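Local coordinates for WbmS, polysaccharide deacetylase involved in O-antigen biosynthesis (Bordetella bronchiseptica, PDB 3HFT), which probably removes acetyl groups from a polysaccharide at a zinc-bound site during O-antigen biosynthesis, at residues A[28-33]-A[162-167]; A[158-163]-A[172-177]; A[213-218]-A[245-250]. All coordinates share one frame; numbering follows the deposited sequence.

Contact 1 of 3, residues A[28-33]-A[162-167]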
loop_
_atom_site.group_PDB
_atom_site.type_symbol
_atom_site.label_atom_id
_atom_site.label_comp_id
_atom_site.label_asym_id
_atom_site.label_seq_id
_atom_site.Cartn_x
_atom_site.Cartn_y
_atom_site.Cartn_z
ATOM N N ASP A 28 13.353 -9.930 11.648
ATOM C CA ASP A 28 13.330 -9.443 13.008
ATOM C C ASP A 28 13.549 -7.950 12.868
ATOM O O ASP A 28 14.652 -7.495 12.544
ATOM C CB ASP A 28 14.432 -10.082 13.825
ATOM C CG ASP A 28 14.502 -9.547 15.246
ATOM O OD1 ASP A 28 13.802 -8.565 15.589
ATOM O OD2 ASP A 28 15.284 -10.116 16.033
ATOM N N ILE A 29 12.480 -7.205 13.101
ATOM C CA ILE A 29 12.478 -5.763 12.888
ATOM C C ILE A 29 13.557 -5.092 13.737
ATOM O O ILE A 29 14.017 -4.025 13.404
ATOM C CB ILE A 29 11.059 -5.164 13.185
ATOM C CG1 ILE A 29 10.898 -3.795 12.537
ATOM C CG2 ILE A 29 10.760 -5.170 14.701
ATOM C CD1 ILE A 29 11.115 -3.835 11.048
ATOM N N ASN A 30 13.973 -5.727 14.831
ATOM C CA ASN A 30 15.025 -5.164 15.687
ATOM C C ASN A 30 16.445 -5.488 15.265
ATOM O O ASN A 30 17.379 -5.056 15.914
ATOM C CB ASN A 30 14.830 -5.662 17.132
ATOM C CG ASN A 30 13.552 -5.152 17.729
ATOM O OD1 ASN A 30 13.246 -3.978 17.604
ATOM N ND2 ASN A 30 12.775 -6.032 18.335
ATOM N N GLN A 31 16.612 -6.266 14.203
ATOM C CA GLN A 31 17.916 -6.755 13.782
ATOM C C GLN A 31 18.002 -6.723 12.273
ATOM O O GLN A 31 17.597 -7.684 11.622
ATOM C CB GLN A 31 18.104 -8.207 14.215
ATOM C CG GLN A 31 18.148 -8.432 15.724
ATOM C CD GLN A 31 19.450 -7.967 16.361
ATOM O OE1 GLN A 31 20.495 -7.914 15.702
ATOM N NE2 GLN A 31 19.397 -7.647 17.660
ATOM N N PRO A 32 18.513 -5.619 11.711
ATOM C CA PRO A 32 18.573 -5.500 10.253
ATOM C C PRO A 32 19.341 -6.612 9.569
ATOM O O PRO A 32 19.084 -6.873 8.404
ATOM C CB PRO A 32 19.254 -4.142 10.036
ATOM C CG PRO A 32 18.903 -3.370 11.240
ATOM C CD PRO A 32 18.981 -4.382 12.369
ATOM N N GLU A 33 20.253 -7.277 10.287
ATOM C CA GLU A 33 21.002 -8.391 9.712
ATOM C C GLU A 33 20.039 -9.478 9.247
ATOM O O GLU A 33 20.357 -10.273 8.372
ATOM C CB GLU A 33 22.004 -8.984 10.735
ATOM N N PRO A 162 11.710 -3.281 5.864
ATOM C CA PRO A 162 10.418 -3.523 6.496
ATOM C C PRO A 162 10.274 -2.474 7.620
ATOM O O PRO A 162 11.265 -1.873 8.029
ATOM C CB PRO A 162 10.580 -4.935 7.089
ATOM C CG PRO A 162 12.045 -4.976 7.436
ATOM C CD PRO A 162 12.717 -4.247 6.311
ATOM N N TRP A 163 9.057 -2.247 8.096
ATOM C CA TRP A 163 8.813 -1.290 9.154
ATOM C C TRP A 163 7.694 -1.743 10.080
ATOM O O TRP A 163 6.908 -2.618 9.737
ATOM C CB TRP A 163 8.526 0.103 8.561
ATOM C CG TRP A 163 7.270 0.287 7.827
ATOM C CD1 TRP A 163 6.068 0.617 8.371
ATOM C CD2 TRP A 163 7.051 0.196 6.403
ATOM N NE1 TRP A 163 5.128 0.732 7.399
ATOM C CE2 TRP A 163 5.698 0.492 6.178
ATOM C CE3 TRP A 163 7.863 -0.114 5.315
ATOM C CZ2 TRP A 163 5.135 0.492 4.918
ATOM C CZ3 TRP A 163 7.323 -0.113 4.062
ATOM C CH2 TRP A 163 5.954 0.181 3.860
ATOM N N ARG A 164 7.639 -1.154 11.273
ATOM C CA ARG A 164 6.597 -1.473 12.226
ATOM C C ARG A 164 5.288 -0.789 11.850
ATOM O O ARG A 164 5.262 0.427 11.648
ATOM C CB ARG A 164 6.951 -0.974 13.614
ATOM C CG ARG A 164 8.140 -1.637 14.205
ATOM C CD ARG A 164 8.560 -0.937 15.469
ATOM N NE ARG A 164 10.012 -1.040 15.659
ATOM C CZ ARG A 164 10.636 -2.001 16.335
ATOM N NH1 ARG A 164 9.961 -2.992 16.930
ATOM N NH2 ARG A 164 11.962 -1.958 16.424
ATOM N N HIS A 165 4.201 -1.560 11.836
ATOM C CA HIS A 165 2.869 -0.986 11.654
ATOM C C HIS A 165 2.404 -0.398 12.989
ATOM O O HIS A 165 2.893 -0.805 14.047
ATOM C CB HIS A 165 1.903 -2.036 11.150
ATOM C CG HIS A 165 0.582 -1.477 10.735
ATOM N ND1 HIS A 165 0.476 -0.417 9.866
ATOM C CD2 HIS A 165 -0.683 -1.836 11.051
ATOM C CE1 HIS A 165 -0.797 -0.123 9.693
ATOM N NE2 HIS A 165 -1.525 -0.961 10.404
ATOM N N TRP A 166 1.443 0.520 12.958
ATOM C CA TRP A 166 0.980 1.179 14.180
ATOM C C TRP A 166 0.057 0.345 15.067
ATOM O O TRP A 166 -0.284 0.809 16.159
ATOM C CB TRP A 166 0.307 2.520 13.866
ATOM C CG TRP A 166 -0.917 2.449 12.996
ATOM C CD1 TRP A 166 -2.167 2.088 13.374
ATOM C CD2 TRP A 166 -0.998 2.772 11.597
ATOM N NE1 TRP A 166 -3.022 2.143 12.296
ATOM C CE2 TRP A 166 -2.329 2.569 11.197
ATOM C CE3 TRP A 166 -0.076 3.193 10.647
ATOM C CZ2 TRP A 166 -2.759 2.788 9.897
ATOM C CZ3 TRP A 166 -0.508 3.420 9.353
ATOM C CH2 TRP A 166 -1.832 3.200 8.979
ATOM N N THR A 167 -0.375 -0.833 14.614
ATOM C CA THR A 167 -1.189 -1.726 15.429
ATOM C C THR A 167 -0.786 -3.179 15.249
ATOM O O THR A 167 -0.194 -3.553 14.241
ATOM C CB THR A 167 -2.710 -1.696 15.079
ATOM O OG1 THR A 167 -2.918 -2.172 13.751
ATOM C CG2 THR A 167 -3.331 -0.309 15.247
#
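Ile29 and Arg164 carry most of this contact, Ile29 through both its branches. Ile29 CG2 sits over one face of the Arg164 guanidinium, off toward its rim and 3.2 Å from Arg164 NH1, while CG1 rests against Arg164 CG, so the isoleucine lines both the aliphatic stem and the flat head of the arginine. Ile29 CD1 goes the other way, reaching Pro162 O at 3.6 Å and Trp163 CA on the backbone, and also the Pro162 ring at CG, 3.9 Å away.

The polar link is a hydrogen bond from Arg164 NH2 to Asn30 OD1 at 2.7 Å, nearly straight at 173°, and the oxygen lies in the guanidinium plane. The Asn30 amide and the Arg164 guanidinium are turned 37° apart.

Within 28-33, a type I turn from Asp28 to Gln31 has Ile29 and Asn30 as its two middle residues. Asp28 OD1 accepts from Asn30 N at 2.9 Å, an Asx turn in which the oxygen is met from above its carboxylate plane.

The loop 28-33, which precedes strand 39-44, thus lies against strand 163-164, outermost within this chain in the small mixed sheet. Ile29 and Pro162 also touch Val171 of the adjoining strand 171-172, and Arg164 O bonds to Tyr185 OH of the second subunit.

Contact 2 of 3, residues A[158-163]-A[172-177]; sequences IVLQPW and RVPYLW
Trp163 and Arg172 face each other as an antiparallel hydrogen-bonded pair, and their side chains run side by side on the same face of the sheet. The backbone bonds are Trp163 N to Arg172 O at 3.0 Å and Arg172 N to Trp163 O at 2.8 Å. Trp163 CG sits between its own backbone N and carbonyl carbon (chi1 69°), and the indole offers one face to the stem of Arg172. There Arg172 CB makes a CH-pi contact 4.0 Å from the centroid of the Trp163 five-membered ring, 21° off its normal, and Arg172 CD follows at 3.8 Å from Trp163 NE1. The guanidinium is turned 65° from the ring plane and goes on to a salt bridge with Asp147 and a hydrogen bond to Gln131.

Two residues on, Pro174 comes back toward 158-163. Pro174 CG lies 4.1 Å from Trp163 CZ3, approaching the indole obliquely, and also meets CB and CD2 of Leu160, whose side chain slides past the proline in the opposite direction. Leu160 CD1 reaches Leu176 CB at 3.9 Å. Gln161 O is buried beside Pro174 CD, 3.7 Å away, and has no hydrogen-bond partner in the model.

The pairing joins strand 163-164 to strand 171-172 of the mixed sheet. Beyond it, Val173 and Leu176 pack on strand 203-207 of the parallel sheet, while Pro153 of the second subunit packs on Trp163.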
loop_
_atom_site.group_PDB
_atom_site.type_symbol
_atom_site.label_atom_id
_atom_site.label_comp_id
_atom_site.label_asym_id
_atom_site.label_seq_id
_atom_site.Cartn_x
_atom_site.Cartn_y
_atom_site.Cartn_z
ATOM N N ILE A 158 13.970 3.505 -4.795
ATOM C CA ILE A 158 13.739 3.450 -3.360
ATOM C C ILE A 158 14.375 2.193 -2.785
ATOM O O ILE A 158 14.029 1.056 -3.185
ATOM C CB ILE A 158 12.224 3.437 -3.042
ATOM C CG1 ILE A 158 11.561 4.721 -3.585
ATOM C CG2 ILE A 158 12.011 3.334 -1.513
ATOM C CD1 ILE A 158 10.028 4.717 -3.595
ATOM N N VAL A 159 15.257 2.395 -1.813
ATOM C CA VAL A 159 15.856 1.278 -1.068
ATOM C C VAL A 159 14.884 0.923 0.017
ATOM O O VAL A 159 14.513 1.752 0.867
ATOM C CB VAL A 159 17.199 1.623 -0.472
ATOM C CG1 VAL A 159 17.791 0.440 0.331
ATOM C CG2 VAL A 159 18.162 2.043 -1.574
ATOM N N LEU A 160 14.493 -0.344 0.016
ATOM C CA LEU A 160 13.410 -0.816 0.875
ATOM C C LEU A 160 13.860 -1.470 2.141
ATOM O O LEU A 160 14.920 -2.132 2.162
ATOM C CB LEU A 160 12.592 -1.800 0.116
ATOM C CG LEU A 160 11.811 -1.249 -1.078
ATOM C CD1 LEU A 160 11.154 -2.393 -1.816
ATOM C CD2 LEU A 160 10.775 -0.193 -0.603
ATOM N N GLN A 161 13.032 -1.316 3.177
ATOM C CA GLN A 161 13.250 -1.866 4.512
ATOM C C GLN A 161 11.850 -2.190 5.087
ATOM O O GLN A 161 10.898 -1.426 4.859
ATOM C CB GLN A 161 13.924 -0.796 5.422
ATOM C CG GLN A 161 15.111 0.003 4.797
ATOM C CD GLN A 161 16.378 -0.822 4.682
ATOM O OE1 GLN A 161 16.459 -1.884 5.282
ATOM N NE2 GLN A 161 17.384 -0.330 3.929
ATOM N N PRO A 162 11.710 -3.281 5.864
ATOM C CA PRO A 162 10.418 -3.523 6.496
ATOM C C PRO A 162 10.274 -2.474 7.620
ATOM O O PRO A 162 11.265 -1.873 8.029
ATOM C CB PRO A 162 10.580 -4.935 7.089
ATOM C CG PRO A 162 12.045 -4.976 7.436
ATOM C CD PRO A 162 12.717 -4.247 6.311
ATOM N N TRP A 163 9.057 -2.247 8.096
ATOM C CA TRP A 163 8.813 -1.290 9.154
ATOM C C TRP A 163 7.694 -1.743 10.080
ATOM O O TRP A 163 6.908 -2.618 9.737
ATOM C CB TRP A 163 8.526 0.103 8.561
ATOM C CG TRP A 163 7.270 0.287 7.827
ATOM C CD1 TRP A 163 6.068 0.617 8.371
ATOM C CD2 TRP A 163 7.051 0.196 6.403
ATOM N NE1 TRP A 163 5.128 0.732 7.399
ATOM C CE2 TRP A 163 5.698 0.492 6.178
ATOM C CE3 TRP A 163 7.863 -0.114 5.315
ATOM C CZ2 TRP A 163 5.135 0.492 4.918
ATOM C CZ3 TRP A 163 7.323 -0.113 4.062
ATOM C CH2 TRP A 163 5.954 0.181 3.860
ATOM N N ARG A 172 5.241 -4.406 8.386
ATOM C CA ARG A 172 4.932 -4.329 6.977
ATOM C C ARG A 172 6.203 -4.636 6.198
ATOM O O ARG A 172 7.278 -4.057 6.435
ATOM C CB ARG A 172 4.370 -2.962 6.603
ATOM C CG ARG A 172 3.148 -2.604 7.395
ATOM C CD ARG A 172 2.281 -1.709 6.566
ATOM N NE ARG A 172 1.565 -2.485 5.566
ATOM C CZ ARG A 172 0.627 -1.996 4.778
ATOM N NH1 ARG A 172 0.310 -0.717 4.857
ATOM N NH2 ARG A 172 -0.002 -2.779 3.920
ATOM N N VAL A 173 6.083 -5.581 5.266
ATOM C CA VAL A 173 7.179 -6.036 4.468
ATOM C C VAL A 173 6.931 -5.684 2.976
ATOM O O VAL A 173 6.095 -6.291 2.344
ATOM C CB VAL A 173 7.356 -7.574 4.617
ATOM C CG1 VAL A 173 8.578 -8.051 3.763
ATOM C CG2 VAL A 173 7.474 -7.981 6.121
ATOM N N PRO A 174 7.660 -4.685 2.423
ATOM C CA PRO A 174 7.380 -4.311 1.042
ATOM C C PRO A 174 8.112 -5.243 0.077
ATOM O O PRO A 174 9.194 -5.723 0.404
ATOM C CB PRO A 174 7.977 -2.917 0.948
ATOM C CG PRO A 174 9.175 -2.990 1.834
ATOM C CD PRO A 174 8.706 -3.837 3.006
ATOM N N TYR A 175 7.544 -5.462 -1.108
ATOM C CA TYR A 175 8.179 -6.317 -2.095
ATOM C C TYR A 175 8.352 -5.592 -3.398
ATOM O O TYR A 175 7.668 -4.597 -3.665
ATOM C CB TYR A 175 7.462 -7.650 -2.263
ATOM C CG TYR A 175 6.125 -7.708 -2.957
ATOM C CD1 TYR A 175 4.947 -7.365 -2.296
ATOM C CD2 TYR A 175 6.027 -8.220 -4.217
ATOM C CE1 TYR A 175 3.718 -7.494 -2.906
ATOM C CE2 TYR A 175 4.795 -8.386 -4.834
ATOM C CZ TYR A 175 3.644 -8.022 -4.174
ATOM O OH TYR A 175 2.412 -8.225 -4.764
ATOM N N LEU A 176 9.370 -6.020 -4.146
ATOM C CA LEU A 176 9.879 -5.200 -5.241
ATOM C C LEU A 176 9.844 -5.793 -6.666
ATOM O O LEU A 176 10.173 -5.114 -7.640
ATOM C CB LEU A 176 11.316 -4.754 -4.891
ATOM C CG LEU A 176 12.419 -5.764 -4.504
ATOM C CD1 LEU A 176 12.617 -6.898 -5.534
ATOM C CD2 LEU A 176 13.749 -5.021 -4.207
ATOM N N TRP A 177 9.413 -7.039 -6.778
ATOM C CA TRP A 177 9.347 -7.734 -8.062
ATOM C C TRP A 177 8.265 -8.801 -8.015
ATOM O O TRP A 177 8.070 -9.470 -6.975
ATOM C CB TRP A 177 10.709 -8.351 -8.398
ATOM C CG TRP A 177 10.836 -8.823 -9.852
ATOM C CD1 TRP A 177 11.479 -8.168 -10.864
ATOM C CD2 TRP A 177 10.425 -10.088 -10.395
ATOM N NE1 TRP A 177 11.425 -8.909 -12.023
ATOM C CE2 TRP A 177 10.786 -10.091 -11.763
ATOM C CE3 TRP A 177 9.711 -11.178 -9.887
ATOM C CZ2 TRP A 177 10.496 -11.172 -12.624
ATOM C CZ3 TRP A 177 9.433 -12.253 -10.736
ATOM C CH2 TRP A 177 9.810 -12.228 -12.089
#

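Contact 3 of 3, residues A[213-218]-A[245-250]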
loop_
_atom_site.group_PDB
_atom_site.type_symbol
_atom_site.label_atom_id
_atom_site.label_comp_id
_atom_site.label_asym_id
_atom_site.label_seq_id
_atom_site.Cartn_x
_atom_site.Cartn_y
_atom_site.Cartn_z
ATOM N N TYR A 213 5.280 -22.530 -14.106
ATOM C CA TYR A 213 4.995 -23.690 -14.945
ATOM C C TYR A 213 5.054 -23.388 -16.444
ATOM O O TYR A 213 5.615 -24.161 -17.209
ATOM C CB TYR A 213 3.627 -24.284 -14.597
ATOM C CG TYR A 213 3.458 -25.674 -15.151
ATOM C CD1 TYR A 213 3.895 -26.796 -14.433
ATOM C CD2 TYR A 213 2.915 -25.880 -16.407
ATOM C CE1 TYR A 213 3.758 -28.066 -14.934
ATOM C CE2 TYR A 213 2.815 -27.157 -16.924
ATOM C CZ TYR A 213 3.231 -28.237 -16.173
ATOM O OH TYR A 213 3.094 -29.500 -16.668
HETATM N N MSE A 214 4.455 -22.284 -16.866
HETATM C CA MSE A 214 4.406 -21.932 -18.300
HETATM C C MSE A 214 5.579 -21.069 -18.741
HETATM O O MSE A 214 5.678 -20.744 -19.920
HETATM C CB MSE A 214 3.123 -21.156 -18.638
HETATM C CG MSE A 214 1.823 -21.883 -18.217
HETATM SE SE MSE A 214 0.273 -20.901 -18.888
HETATM C CE MSE A 214 0.457 -21.356 -20.239
ATOM N N ASN A 215 6.439 -20.678 -17.803
ATOM C CA ASN A 215 7.583 -19.804 -18.108
ATOM C C ASN A 215 7.099 -18.542 -18.784
ATOM O O ASN A 215 7.690 -18.046 -19.747
ATOM C CB ASN A 215 8.641 -20.510 -18.944
ATOM C CG ASN A 215 9.919 -19.676 -19.124
ATOM O OD1 ASN A 215 10.328 -18.928 -18.227
ATOM N ND2 ASN A 215 10.550 -19.815 -20.283
ATOM N N THR A 216 6.049 -17.981 -18.209
ATOM C CA THR A 216 5.383 -16.820 -18.785
ATOM C C THR A 216 6.311 -15.621 -19.006
ATOM O O THR A 216 6.980 -15.150 -18.084
ATOM C CB THR A 216 4.239 -16.331 -17.884
ATOM O OG1 THR A 216 3.345 -17.413 -17.651
ATOM C CG2 THR A 216 3.503 -15.134 -18.504
ATOM N N GLU A 217 6.290 -15.140 -20.245
ATOM C CA GLU A 217 6.945 -13.889 -20.635
ATOM C C GLU A 217 5.938 -12.805 -21.086
ATOM O O GLU A 217 6.311 -11.673 -21.267
ATOM C CB GLU A 217 7.931 -14.165 -21.767
ATOM C CG GLU A 217 7.336 -14.232 -23.172
ATOM C CD GLU A 217 6.440 -15.451 -23.503
ATOM O OE1 GLU A 217 5.689 -16.011 -22.677
ATOM O OE2 GLU A 217 6.445 -15.828 -24.671
ATOM N N SER A 218 4.693 -13.199 -21.344
ATOM C CA SER A 218 3.622 -12.281 -21.734
ATOM C C SER A 218 2.328 -12.816 -21.162
ATOM O O SER A 218 2.082 -14.019 -21.196
ATOM C CB SER A 218 3.494 -12.178 -23.257
ATOM O OG SER A 218 2.252 -11.578 -23.642
ATOM N N SER A 245 9.406 -16.227 -16.787
ATOM C CA SER A 245 9.344 -16.306 -15.319
ATOM C C SER A 245 10.103 -17.490 -14.755
ATOM O O SER A 245 10.759 -17.371 -13.720
ATOM C CB SER A 245 7.890 -16.364 -14.841
ATOM O OG SER A 245 7.183 -15.172 -15.204
ATOM N N ARG A 246 10.037 -18.632 -15.429
ATOM C CA ARG A 246 10.704 -19.840 -14.969
ATOM C C ARG A 246 12.219 -19.729 -15.111
ATOM O O ARG A 246 12.968 -20.040 -14.182
ATOM C CB ARG A 246 10.228 -21.049 -15.766
ATOM C CG ARG A 246 10.672 -22.388 -15.225
ATOM C CD ARG A 246 10.276 -23.478 -16.208
ATOM N NE ARG A 246 10.481 -24.804 -15.657
ATOM C CZ ARG A 246 9.662 -25.417 -14.805
ATOM N NH1 ARG A 246 8.586 -24.839 -14.361
ATOM N NH2 ARG A 246 9.952 -26.620 -14.364
ATOM N N THR A 247 12.687 -19.288 -16.268
ATOM C CA THR A 247 14.126 -19.179 -16.478
ATOM C C THR A 247 14.717 -18.059 -15.598
ATOM O O THR A 247 15.831 -18.181 -15.128
ATOM C CB THR A 247 14.491 -18.997 -17.942
ATOM O OG1 THR A 247 13.912 -17.798 -18.429
ATOM C CG2 THR A 247 14.042 -20.207 -18.790
ATOM N N PHE A 248 13.944 -17.011 -15.322
ATOM C CA PHE A 248 14.380 -15.948 -14.415
ATOM C C PHE A 248 14.601 -16.552 -13.023
ATOM O O PHE A 248 15.618 -16.321 -12.390
ATOM C CB PHE A 248 13.315 -14.862 -14.398
ATOM C CG PHE A 248 13.550 -13.719 -13.430
ATOM C CD1 PHE A 248 13.033 -13.756 -12.151
ATOM C CD2 PHE A 248 14.207 -12.565 -13.838
ATOM C CE1 PHE A 248 13.187 -12.692 -11.299
ATOM C CE2 PHE A 248 14.355 -11.496 -12.983
ATOM C CZ PHE A 248 13.841 -11.563 -11.709
ATOM N N LEU A 249 13.630 -17.331 -12.558
ATOM C CA LEU A 249 13.733 -17.956 -11.235
ATOM C C LEU A 249 14.862 -18.942 -11.208
ATOM O O LEU A 249 15.617 -19.000 -10.237
ATOM C CB LEU A 249 12.426 -18.674 -10.902
ATOM C CG LEU A 249 12.374 -19.476 -9.605
ATOM C CD1 LEU A 249 12.698 -18.642 -8.350
ATOM C CD2 LEU A 249 10.958 -20.129 -9.509
ATOM N N GLN A 250 14.989 -19.752 -12.253
ATOM C CA GLN A 250 16.092 -20.720 -12.291
ATOM C C GLN A 250 17.466 -20.044 -12.251
ATOM O O GLN A 250 18.343 -20.494 -11.528
ATOM C CB GLN A 250 15.983 -21.653 -13.511
ATOM C CG GLN A 250 14.831 -22.638 -13.392
ATOM C CD GLN A 250 14.570 -23.370 -14.693
ATOM O OE1 GLN A 250 14.552 -22.767 -15.757
ATOM N NE2 GLN A 250 14.377 -24.660 -14.607
#
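Tyr213, in the last turn of helix 209-214, meets the second segment through its backbone: Tyr213 CA lies 3.8 Å from Arg246 NH1. That nitrogen is held by a salt bridge to Asp55 of helix 50-63 and a hydrogen bond to Val212 O. The tyrosine side chain itself packs on Val52 and Asp55 of the same helix.

Asn215 leaves the helical conformation with positive phi (55°) and is the C-prime residue of a Schellman motif: Thr216 N bonds to His211 O and Asn215 N to Val212 O, closing the helix. Its own side chain, with CG anti to the backbone N (chi1 -173°), turns to the start of helix 245-256. Asn215 CB packs on Arg246 CB at 3.6 Å, the two side chains crossing at about a right angle. Asn215 OD1 accepts from Thr247 N at 3.1 Å and, weakly, from Arg246 N, although the exact place of this oxygen is less sure. ND2 bonds to the carbonyl oxygens of Asn240 and Ser242, which is consistent with the amide's rotation.

Thr216 contributes its carbonyl. Thr216 O takes two bonds from Ser245: Ser245 OG donates at 2.9 Å in the carbonyl plane, on a lone pair, and Ser245 N donates at 3.0 Å from well above that plane. Ser245 OG is beside its own backbone N (chi1 -63°), an arrangement that lets one residue grip the oxygen twice. The threonine hydroxyl bonds instead to His211 ND1, and its side chain touches Cys183 of helix 179-185.

Overall arrangement
From the N terminus, the chain first passes through loop 28-33, ahead of strand 39-44, and contact 1 brings it back into touch some 130 residues later with strand 163-164. Contact 2 follows at once: it shares Pro162 and Trp163 with contact 1, and closes the short hairpin to 172-177. The two therefore adjoin, on a side of the chain where both also touch the second subunit. Contact 3 comes later in series, closing a loop over the 26 residues between its two segments. It lies across the chain's centre from contact 1, about 19 Å away at the nearest atoms, yet touches contact 2, where Trp177 and Phe248 stack beside strand 203-207 of the parallel sheet.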